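Long-range contact in Pcza361.24 (Amycolatopsis orientalis, PDB 3G2M), which probably transfers a methyl group from S-adenosyl-L-methionine to an amino nitrogen of glycopeptide antibiotics during their biosynthesis: residues A66-A72 with R95-F100. Residues are numbered along the deposited sequence; the frame is centred on the assembly and turned at random.
Sequences ADGTSEA and RLTFPF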
ATOM      1  N   ALA A  66     -15.621   8.470 -21.764  1.00 58.94           N
ATOM      2  CA  ALA A  66     -16.300   7.587 -20.823  1.00 58.76           C
ATOM      3  C   ALA A  66     -16.739   6.300 -21.511  1.00 58.58           C
ATOM      4  O   ALA A  66     -17.619   6.317 -22.380  1.00 58.66           O
ATOM      5  CB  ALA A  66     -17.496   8.300 -20.185  1.00 58.83           C
ATOM      6  N   ASP A  67     -16.107   5.190 -21.136  1.00 58.26           N
ATOM      7  CA  ASP A  67     -16.469   3.884 -21.688  1.00 57.78           C
ATOM      8  C   ASP A  67     -16.175   2.723 -20.736  1.00 57.06           C
ATOM      9  O   ASP A  67     -15.383   1.820 -21.039  1.00 57.19           O
ATOM     10  CB  ASP A  67     -15.832   3.647 -23.062  1.00 57.96           C
ATOM     11  CG  ASP A  67     -16.716   2.807 -23.970  1.00 58.78           C
ATOM     12  OD1 ASP A  67     -17.769   2.321 -23.494  1.00 59.62           O
ATOM     13  OD2 ASP A  67     -16.367   2.638 -25.160  1.00 58.99           O
ATOM     14  N   GLY A  68     -16.833   2.769 -19.581  1.00 55.97           N
ATOM     15  CA  GLY A  68     -16.869   1.649 -18.652  1.00 54.51           C
ATOM     16  C   GLY A  68     -18.187   0.918 -18.817  1.00 53.36           C
ATOM     17  O   GLY A  68     -18.839   0.565 -17.831  1.00 53.42           O
ATOM     18  N   THR A  69     -18.583   0.710 -20.075  1.00 52.00           N
ATOM     19  CA  THR A  69     -19.840   0.038 -20.406  1.00 50.46           C
ATOM     20  C   THR A  69     -19.860  -1.403 -19.914  1.00 49.18           C
ATOM     21  O   THR A  69     -20.868  -1.861 -19.381  1.00 49.13           O
ATOM     22  CB  THR A  69     -20.137   0.067 -21.930  1.00 50.74           C
ATOM     23  OG1 THR A  69     -18.916  -0.097 -22.663  1.00 50.66           O
ATOM     24  CG2 THR A  69     -20.797   1.387 -22.326  1.00 50.71           C
ATOM     25  N   SER A  70     -18.743  -2.107 -20.090  1.00 47.68           N
ATOM     26  CA  SER A  70     -18.605  -3.485 -19.623  1.00 46.31           C
ATOM     27  C   SER A  70     -18.617  -3.562 -18.099  1.00 44.97           C
ATOM     28  O   SER A  70     -19.145  -4.513 -17.518  1.00 44.88           O
ATOM     29  CB  SER A  70     -17.316  -4.107 -20.157  1.00 46.28           C
ATOM     30  OG  SER A  70     -17.356  -4.220 -21.567  1.00 47.77           O
ATOM     31  N   GLU A  71     -18.020  -2.559 -17.461  1.00 43.44           N
ATOM     32  CA  GLU A  71     -17.964  -2.498 -16.005  1.00 41.69           C
ATOM     33  C   GLU A  71     -19.356  -2.276 -15.422  1.00 41.14           C
ATOM     34  O   GLU A  71     -19.776  -3.005 -14.522  1.00 40.71           O
ATOM     35  CB  GLU A  71     -16.992  -1.407 -15.542  1.00 41.77           C
ATOM     36  CG  GLU A  71     -16.762  -1.403 -14.046  1.00 40.18           C
ATOM     37  CD  GLU A  71     -15.870  -0.272 -13.569  1.00 40.81           C
ATOM     38  OE1 GLU A  71     -15.194   0.373 -14.400  1.00 38.12           O
ATOM     39  OE2 GLU A  71     -15.845  -0.031 -12.344  1.00 38.56           O
ATOM     40  N   ALA A  72     -20.073  -1.284 -15.948  1.00 40.44           N
ATOM     41  CA  ALA A  72     -21.431  -0.988 -15.490  1.00 40.29           C
ATOM     42  C   ALA A  72     -22.354  -2.191 -15.666  1.00 40.21           C
ATOM     43  O   ALA A  72     -23.185  -2.476 -14.800  1.00 39.64           O
ATOM     44  CB  ALA A  72     -21.993   0.237 -16.207  1.00 40.35           C
ATOM     45  N   ARG A  95     -19.229   8.411 -15.589  1.00 41.65           N
ATOM     46  CA  ARG A  95     -18.720   7.352 -16.465  1.00 41.01           C
ATOM     47  C   ARG A  95     -19.533   6.060 -16.295  1.00 40.21           C
ATOM     48  O   ARG A  95     -19.809   5.355 -17.271  1.00 39.91           O
ATOM     49  CB  ARG A  95     -17.234   7.101 -16.189  1.00 41.22           C
ATOM     50  CG  ARG A  95     -16.547   6.140 -17.165  1.00 41.85           C
ATOM     51  CD  ARG A  95     -15.144   5.786 -16.686  1.00 42.05           C
ATOM     52  NE  ARG A  95     -15.154   5.240 -15.332  1.00 43.63           N
ATOM     53  CZ  ARG A  95     -15.044   3.948 -15.028  1.00 44.63           C
ATOM     54  NH1 ARG A  95     -14.895   3.034 -15.979  1.00 45.30           N
ATOM     55  NH2 ARG A  95     -15.073   3.569 -13.759  1.00 45.01           N
ATOM     56  N   LEU A  96     -19.924   5.762 -15.056  1.00 38.99           N
ATOM     57  CA  LEU A  96     -20.826   4.639 -14.785  1.00 38.73           C
ATOM     58  C   LEU A  96     -22.258   5.087 -14.493  1.00 38.58           C
ATOM     59  O   LEU A  96     -23.202   4.328 -14.721  1.00 38.18           O
ATOM     60  CB  LEU A  96     -20.314   3.776 -13.622  1.00 38.60           C
ATOM     61  CG  LEU A  96     -18.943   3.102 -13.708  1.00 38.31           C
ATOM     62  CD1 LEU A  96     -18.715   2.260 -12.450  1.00 38.88           C
ATOM     63  CD2 LEU A  96     -18.790   2.248 -14.956  1.00 37.90           C
ATOM     64  N   THR A  97     -22.417   6.311 -13.992  1.00 38.38           N
ATOM     65  CA  THR A  97     -23.732   6.796 -13.572  1.00 38.81           C
ATOM     66  C   THR A  97     -24.744   6.832 -14.717  1.00 39.09           C
ATOM     67  O   THR A  97     -25.893   6.438 -14.536  1.00 39.20           O
ATOM     68  CB  THR A  97     -23.675   8.201 -12.942  1.00 38.66           C
ATOM     69  OG1 THR A  97     -22.523   8.314 -12.096  1.00 39.05           O
ATOM     70  CG2 THR A  97     -24.937   8.471 -12.123  1.00 38.27           C
ATOM     71  N   PHE A  98     -24.320   7.316 -15.880  1.00 39.65           N
ATOM     72  CA  PHE A  98     -25.218   7.416 -17.031  1.00 40.16           C
ATOM     73  C   PHE A  98     -25.631   6.034 -17.564  1.00 40.30           C
ATOM     74  O   PHE A  98     -26.817   5.810 -17.812  1.00 40.59           O
ATOM     75  CB  PHE A  98     -24.638   8.337 -18.113  1.00 40.60           C
ATOM     76  CG  PHE A  98     -24.663   9.796 -17.733  1.00 41.02           C
ATOM     77  CD1 PHE A  98     -25.805  10.563 -17.945  1.00 41.68           C
ATOM     78  CD2 PHE A  98     -23.555  10.395 -17.140  1.00 42.50           C
ATOM     79  CE1 PHE A  98     -25.841  11.912 -17.582  1.00 41.86           C
ATOM     80  CE2 PHE A  98     -23.581  11.741 -16.768  1.00 42.12           C
ATOM     81  CZ  PHE A  98     -24.728  12.500 -16.995  1.00 41.96           C
ATOM     82  N   PRO A  99     -24.667   5.102 -17.737  1.00 40.25           N
ATOM     83  CA  PRO A  99     -25.063   3.702 -17.934  1.00 40.38           C
ATOM     84  C   PRO A  99     -26.043   3.160 -16.880  1.00 40.50           C
ATOM     85  O   PRO A  99     -26.975   2.443 -17.242  1.00 40.49           O
ATOM     86  CB  PRO A  99     -23.732   2.955 -17.867  1.00 40.52           C
ATOM     87  CG  PRO A  99     -22.740   3.936 -18.367  1.00 40.61           C
ATOM     88  CD  PRO A  99     -23.206   5.271 -17.865  1.00 40.10           C
ATOM     89  N   PHE A 100     -25.836   3.490 -15.602  1.00 40.34           N
ATOM     90  CA  PHE A 100     -26.751   3.057 -14.537  1.00 40.36           C
ATOM     91  C   PHE A 100     -28.157   3.641 -14.702  1.00 40.77           C
ATOM     92  O   PHE A 100     -29.151   2.938 -14.529  1.00 40.79           O
ATOM     93  CB  PHE A 100     -26.214   3.420 -13.144  1.00 40.03           C
ATOM     94  CG  PHE A 100     -25.031   2.596 -12.697  1.00 39.60           C
ATOM     95  CD1 PHE A 100     -24.829   1.301 -13.170  1.00 39.61           C
ATOM     96  CD2 PHE A 100     -24.130   3.116 -11.765  1.00 39.46           C
ATOM     97  CE1 PHE A 100     -23.737   0.539 -12.737  1.00 39.67           C
ATOM     98  CE2 PHE A 100     -23.032   2.366 -11.324  1.00 38.79           C
ATOM     99  CZ  PHE A 100     -22.832   1.077 -11.807  1.00 38.71           C
TER
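Glu71 and Arg95 form the salt bridge of this contact, and both guanidinium end nitrogens converge on one carboxylate oxygen: OE1 of Glu71 lies 3.1 Å from NH1 and 3.3 Å from NH2 of Arg95. The oxygen sits close to the guanidinium plane, at its edge, yet both donors rise over the same face of the carboxylate, whose plane is turned 46° from that of the guanidinium. In this end-on grip Arg95 NH1 makes the straighter bond to Glu71 OE1 (152°). Glu71 runs fully extended from the helix, with CG anti to the backbone N (chi1 -173°), whereas Arg95 bends at chi3 and meets it at about a right angle. The other carboxylate oxygen, OE2, is hydrogen-bonded to Ser157 and Ser189.

Apolar packing centres on Ala72, whose CB touches Pro99 CB at 3.6 Å, Phe100 CE1 at 3.9 Å and Leu96 CD2 at 4.0 Å. The aliphatic part of Arg95 rests on Ala66, CG to CB 3.8 Å.

Other carbons lie against polar groups. Leu96 divides its methyls: CD2 lies over one guanidinium face, towards the rim, and 3.3 Å from Gly68 O, while CD1 approaches OE2 of Glu71. CA of Gly68, the N-cap residue of helix 69-79, comes within 3.6 Å of Arg95 NH1, and Ala72 O meets the Phe100 ring edge.

Helix 69-79 is thereby joined to the turn before helix 97-101 and to that helix's first residues. Arg95 and Ser157 both bind S-adenosyl-L-methionine, although no cofactor is bound to this chain; bonded to both, Glu71 probably acts as a second-shell residue, its charge helping orient the guanidinium.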